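Local coordinates for protein GlcNAc Inducible Gene 2, GIG2 (Candida albicans, PDB 6AKZ) that binds an iron(III) ion and is probably an oxygenase of the cupin-like DUF1479 family, encoded by a gene inducible by N-acetylglucosamine, at residues A[10-15]-A[311-316]; A[393-398]-A[412-417]. One frame throughout, in Å; residues are numbered along the deposited sequence.

Interaction 1: A[10-15]-A[311-316]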
loop_
_atom_site.group_PDB
_atom_site.type_symbol
_atom_site.label_atom_id
_atom_site.label_comp_id
_atom_site.label_asym_id
_atom_site.label_seq_id
_atom_site.Cartn_x
_atom_site.Cartn_y
_atom_site.Cartn_z
ATOM N N GLU A 10 2.245 -12.121 26.239
ATOM C CA GLU A 10 2.297 -10.928 27.140
ATOM C C GLU A 10 3.551 -10.161 26.812
ATOM O O GLU A 10 3.523 -8.968 26.646
ATOM C CB GLU A 10 2.300 -11.332 28.620
ATOM N N THR A 11 4.667 -10.864 26.723
ATOM C CA THR A 11 5.939 -10.262 26.325
ATOM C C THR A 11 6.254 -10.629 24.867
ATOM O O THR A 11 6.114 -11.783 24.480
ATOM C CB THR A 11 7.026 -10.699 27.299
ATOM O OG1 THR A 11 6.724 -10.089 28.545
ATOM C CG2 THR A 11 8.401 -10.256 26.888
ATOM N N PRO A 12 6.650 -9.640 24.039
ATOM C CA PRO A 12 6.985 -10.016 22.665
ATOM C C PRO A 12 8.252 -10.870 22.619
ATOM O O PRO A 12 9.152 -10.633 23.422
ATOM C CB PRO A 12 7.215 -8.644 21.942
ATOM C CG PRO A 12 6.837 -7.567 22.918
ATOM C CD PRO A 12 6.883 -8.207 24.288
ATOM N N PRO A 13 8.328 -11.846 21.684
ATOM C CA PRO A 13 9.527 -12.644 21.575
ATOM C C PRO A 13 10.748 -11.838 21.175
ATOM O O PRO A 13 10.658 -10.723 20.637
ATOM C CB PRO A 13 9.178 -13.721 20.530
ATOM C CG PRO A 13 8.070 -13.158 19.750
ATOM C CD PRO A 13 7.323 -12.235 20.689
ATOM N N ASP A 14 11.904 -12.395 21.503
ATOM C CA ASP A 14 13.155 -11.860 21.040
ATOM C C ASP A 14 13.321 -12.317 19.583
ATOM O O ASP A 14 12.882 -13.423 19.212
ATOM C CB ASP A 14 14.324 -12.380 21.903
ATOM C CG ASP A 14 14.539 -11.590 23.199
ATOM O OD1 ASP A 14 13.931 -10.517 23.432
ATOM O OD2 ASP A 14 15.399 -12.022 23.993
ATOM N N LEU A 15 13.874 -11.439 18.743
ATOM C CA LEU A 15 14.421 -11.854 17.447
ATOM C C LEU A 15 15.889 -12.220 17.709
ATOM O O LEU A 15 16.343 -12.113 18.835
ATOM C CB LEU A 15 14.331 -10.699 16.420
ATOM C CG LEU A 15 12.908 -10.196 16.055
ATOM C CD1 LEU A 15 13.036 -8.979 15.150
ATOM C CD2 LEU A 15 12.129 -11.284 15.346
ATOM N N LYS A 311 13.677 -6.803 20.554
ATOM C CA LYS A 311 12.218 -7.017 20.418
ATOM C C LYS A 311 11.721 -6.032 19.360
ATOM O O LYS A 311 11.900 -4.829 19.500
ATOM C CB LYS A 311 11.489 -6.803 21.751
ATOM C CG LYS A 311 11.806 -7.963 22.732
ATOM C CD LYS A 311 11.017 -7.845 23.996
ATOM C CE LYS A 311 11.558 -8.781 25.057
ATOM N NZ LYS A 311 11.541 -10.210 24.629
ATOM N N PHE A 312 11.129 -6.588 18.321
ATOM C CA PHE A 312 10.421 -5.853 17.265
ATOM C C PHE A 312 9.030 -6.476 17.169
ATOM O O PHE A 312 8.792 -7.438 16.416
ATOM C CB PHE A 312 11.225 -5.907 15.972
ATOM C CG PHE A 312 12.343 -4.946 15.965
ATOM C CD1 PHE A 312 13.591 -5.279 16.546
ATOM C CD2 PHE A 312 12.159 -3.667 15.493
ATOM C CE1 PHE A 312 14.607 -4.336 16.607
ATOM C CE2 PHE A 312 13.195 -2.725 15.544
ATOM C CZ PHE A 312 14.422 -3.064 16.119
ATOM N N PRO A 313 8.145 -6.044 18.066
ATOM C CA PRO A 313 6.882 -6.745 18.194
ATOM C C PRO A 313 6.021 -6.771 16.930
ATOM O O PRO A 313 6.008 -5.781 16.167
ATOM C CB PRO A 313 6.179 -5.997 19.312
ATOM C CG PRO A 313 7.171 -5.081 19.940
ATOM C CD PRO A 313 8.267 -4.876 18.956
ATOM N N GLY A 314 5.391 -7.912 16.678
ATOM C CA GLY A 314 4.545 -8.113 15.496
ATOM C C GLY A 314 5.294 -8.426 14.204
ATOM O O GLY A 314 4.665 -8.565 13.152
ATOM N N THR A 315 6.615 -8.606 14.277
ATOM C CA THR A 315 7.432 -8.826 13.073
ATOM C C THR A 315 7.815 -10.260 12.925
ATOM O O THR A 315 8.049 -10.941 13.935
ATOM C CB THR A 315 8.741 -7.992 13.046
ATOM O OG1 THR A 315 9.607 -8.412 14.096
ATOM C CG2 THR A 315 8.521 -6.442 13.110
ATOM N N VAL A 316 7.901 -10.700 11.674
ATOM C CA VAL A 316 8.502 -11.988 11.298
ATOM C C VAL A 316 9.428 -11.663 10.150
ATOM O O VAL A 316 8.948 -11.519 9.011
ATOM C CB VAL A 316 7.434 -13.005 10.892
ATOM C CG1 VAL A 316 8.049 -14.331 10.465
ATOM C CG2 VAL A 316 6.489 -13.228 12.078
HETATM O O HOH W 1 9.902 -9.064 18.508
#
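Pro12 and Asp14 of the extended run 10-15 face Pro313 and Lys311 of the loop 311-316, with CA atoms 5.0 Å apart for Asp14 and Lys311, and neither segment forms a regular helix or strand. The polar centre is the ammonium group of Lys311. Its chain runs nearly straight through chi3 and then bends at chi4 (-59°), which sets NZ between two oxygens of the other segment. One is the backbone O of Pro12, which accepts from Lys311 NZ at 2.7 Å with a C=O...N angle of 165°, almost in line with the carbonyl. The other is Asp14 OD1, also 2.7 Å from Lys311 NZ, in a salt bridge that reaches the carboxylate from well above its plane. The methylene groups of Lys311 cross the Pro12 ring at about a right angle, while Trp292 touches both residues.

The Pro12 and Pro313 rings lie side by side and point the same way, their CB atoms 3.9 Å apart. At the other end, Leu15 brings CD1 to 3.7 Å from Phe312 CB and to 3.6 Å from Thr315 OG1, crossing both side chains at roughly a right angle. That hydroxyl donates to Phe312 O at 2.6 Å, within the type II turn from Phe312 to Thr315, where Gly314 has positive phi. Between the backbones a water donates to Pro13 O and accepts from Phe312 N.

Lys311 is buried, while its partner Asp14 is exposed. Two close acceptors, one of them a carboxylate, would favour the charged form of Lys311 and help pay for its burial.

Interaction 2: A[393-398]-A[412-417]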
loop_
_atom_site.group_PDB
_atom_site.type_symbol
_atom_site.label_atom_id
_atom_site.label_comp_id
_atom_site.label_asym_id
_atom_site.label_seq_id
_atom_site.Cartn_x
_atom_site.Cartn_y
_atom_site.Cartn_z
ATOM N N LEU A 393 2.035 -10.981 -21.590
ATOM C CA LEU A 393 2.362 -11.475 -22.944
ATOM C C LEU A 393 2.238 -13.024 -22.936
ATOM O O LEU A 393 1.813 -13.609 -23.932
ATOM C CB LEU A 393 3.756 -11.024 -23.387
ATOM C CG LEU A 393 3.882 -9.597 -23.917
ATOM C CD1 LEU A 393 5.359 -9.250 -24.162
ATOM C CD2 LEU A 393 3.010 -9.373 -25.155
ATOM N N LYS A 394 2.618 -13.655 -21.861
ATOM C CA LYS A 394 2.529 -15.123 -21.708
ATOM C C LYS A 394 1.193 -15.630 -21.137
ATOM O O LYS A 394 0.986 -16.855 -21.067
ATOM C CB LYS A 394 3.623 -15.608 -20.781
ATOM C CG LYS A 394 5.004 -15.463 -21.391
ATOM C CD LYS A 394 6.107 -15.837 -20.420
ATOM C CE LYS A 394 6.445 -17.308 -20.565
ATOM N NZ LYS A 394 7.143 -17.884 -19.380
ATOM N N ASN A 395 0.296 -14.716 -20.734
ATOM C CA ASN A 395 -0.989 -15.095 -20.137
ATOM C C ASN A 395 -0.889 -16.002 -18.925
ATOM O O ASN A 395 -1.623 -16.985 -18.792
ATOM C CB ASN A 395 -1.828 -15.755 -21.204
ATOM C CG ASN A 395 -3.282 -15.466 -21.076
ATOM O OD1 ASN A 395 -3.763 -14.721 -20.208
ATOM N ND2 ASN A 395 -4.016 -16.033 -21.988
ATOM N N ILE A 396 -0.008 -15.642 -18.011
ATOM C CA ILE A 396 0.274 -16.359 -16.739
ATOM C C ILE A 396 0.171 -15.356 -15.547
ATOM O O ILE A 396 0.006 -14.162 -15.755
ATOM C CB ILE A 396 1.637 -17.041 -16.746
ATOM C CG1 ILE A 396 2.752 -16.034 -17.015
ATOM C CG2 ILE A 396 1.651 -18.175 -17.816
ATOM C CD1 ILE A 396 4.148 -16.627 -16.857
ATOM N N SER A 397 0.391 -15.859 -14.356
ATOM C CA SER A 397 0.263 -15.091 -13.117
ATOM C C SER A 397 1.482 -14.212 -13.029
ATOM O O SER A 397 2.521 -14.607 -13.507
ATOM C CB SER A 397 0.250 -16.036 -11.901
ATOM O OG SER A 397 -1.029 -16.589 -11.770
ATOM N N PRO A 398 1.367 -13.017 -12.365
ATOM C CA PRO A 398 2.571 -12.269 -12.053
ATOM C C PRO A 398 3.341 -13.033 -11.010
ATOM O O PRO A 398 2.816 -13.959 -10.342
ATOM C CB PRO A 398 2.046 -10.932 -11.501
ATOM C CG PRO A 398 0.624 -11.123 -11.169
ATOM C CD PRO A 398 0.122 -12.262 -12.034
ATOM N N LYS A 412 -1.227 -25.366 -16.649
ATOM C CA LYS A 412 -2.656 -25.194 -16.844
ATOM C C LYS A 412 -3.179 -23.727 -16.867
ATOM O O LYS A 412 -4.174 -23.451 -17.519
ATOM C CB LYS A 412 -3.447 -26.021 -15.819
ATOM N N GLU A 413 -2.548 -22.779 -16.184
ATOM C CA GLU A 413 -3.294 -21.515 -15.938
ATOM C C GLU A 413 -3.451 -20.690 -17.208
ATOM O O GLU A 413 -2.688 -20.829 -18.150
ATOM C CB GLU A 413 -2.708 -20.742 -14.770
ATOM C CG GLU A 413 -1.232 -20.378 -14.902
ATOM C CD GLU A 413 -0.830 -19.100 -14.163
ATOM O OE1 GLU A 413 -1.669 -18.499 -13.452
ATOM O OE2 GLU A 413 0.372 -18.712 -14.270
ATOM N N PHE A 414 -4.525 -19.911 -17.255
ATOM C CA PHE A 414 -4.866 -19.054 -18.341
ATOM C C PHE A 414 -5.434 -17.738 -17.734
ATOM O O PHE A 414 -6.367 -17.799 -16.970
ATOM C CB PHE A 414 -5.948 -19.713 -19.173
ATOM C CG PHE A 414 -6.454 -18.861 -20.253
ATOM C CD1 PHE A 414 -5.741 -18.713 -21.428
ATOM C CD2 PHE A 414 -7.642 -18.166 -20.110
ATOM C CE1 PHE A 414 -6.222 -17.888 -22.430
ATOM C CE2 PHE A 414 -8.112 -17.316 -21.113
ATOM C CZ PHE A 414 -7.395 -17.170 -22.258
ATOM N N GLN A 415 -4.955 -16.568 -18.107
ATOM C CA GLN A 415 -5.332 -15.339 -17.382
ATOM C C GLN A 415 -6.198 -14.357 -18.092
ATOM O O GLN A 415 -6.390 -13.219 -17.559
ATOM C CB GLN A 415 -4.045 -14.682 -16.859
ATOM C CG GLN A 415 -3.374 -15.484 -15.723
ATOM C CD GLN A 415 -4.159 -15.429 -14.433
ATOM O OE1 GLN A 415 -5.006 -14.566 -14.273
ATOM N NE2 GLN A 415 -3.846 -16.320 -13.502
ATOM N N GLY A 416 -6.674 -14.670 -19.303
ATOM C CA GLY A 416 -7.559 -13.796 -20.017
ATOM C C GLY A 416 -6.951 -12.613 -20.715
ATOM O O GLY A 416 -7.666 -11.703 -21.121
ATOM N N ALA A 417 -5.623 -12.593 -20.853
ATOM C CA ALA A 417 -4.887 -11.458 -21.429
ATOM C C ALA A 417 -5.215 -11.311 -22.851
ATOM O O ALA A 417 -5.201 -12.290 -23.575
ATOM C CB ALA A 417 -3.407 -11.710 -21.326
#
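Glu413 OE1 accepts two hydrogen bonds, from Ser397 OG at 2.6 Å and from Gln415 NE2 at 3.1 Å. Glu413 OE1 offers its syn lone pair to the serine hydroxyl, whereas the amide comes from above the carboxylate plane, with the oxygen almost in the amide's own plane. The second oxygen, Glu413 OE2, takes the backbone N-H of Ser397 at 2.9 Å, so one residue meets both carboxylate oxygens. A chi1 of 57° puts Glu413 CG between the backbone N and the carbonyl carbon, and the chain then extends to Ser397. Arg402 forms a salt bridge to OE2 and probably stabilises the negative charge; Gln415 reaches past the segments to Phe131 N through OE1 and to Asn129 O through NE2.

The other grip is on Asn395 OD1. Ala417 N donates to it at 2.9 Å and 166°, from above the carbonyl plane, while the bond from Gln415 N is weak and bent. On the other branch of this amide, ND2 lies obliquely to the Phe414 ring, amide and ring planes 65° apart, but its 2.9 Å approach to Phe414 CE1 is unusually short, so the detail is doubtful and is not read as an N-H-to-ring bond. Ala417 CB packs 3.2 Å from Asn395 OD1.

Asn395, with positive phi, is the C-prime residue of a Schellman motif ending helix 382-394, in which Ile396 N returns to Ala391 O and Asn395 N to Phe392 O. The arrangement is thus a helix C-terminus whose C-prime residue also binds, through its side chain, the loop that follows helix 407-412.

From the N terminus, interaction 1 comes first: the run leading into helix 18-26 meets the loop between helix 278-287 and strand 322-323, closing a loop of 295 residues that takes in much of the mixed sheet. Interaction 2 opens only after this has closed. Its 13 intervening residues, mostly helices 399-402 and 407-412, make a compact excursion after helix 382-394. The two are therefore in series, neither nested nor crossed, with centres 39 Å apart. Interaction 1 ties the start of the modelled chain to a loop whose Thr315 side chain lies about 11 Å from that of the iron ligand His192; interaction 2 joins the end of helix 382-394 to the loop after helix 407-412, away from the metal.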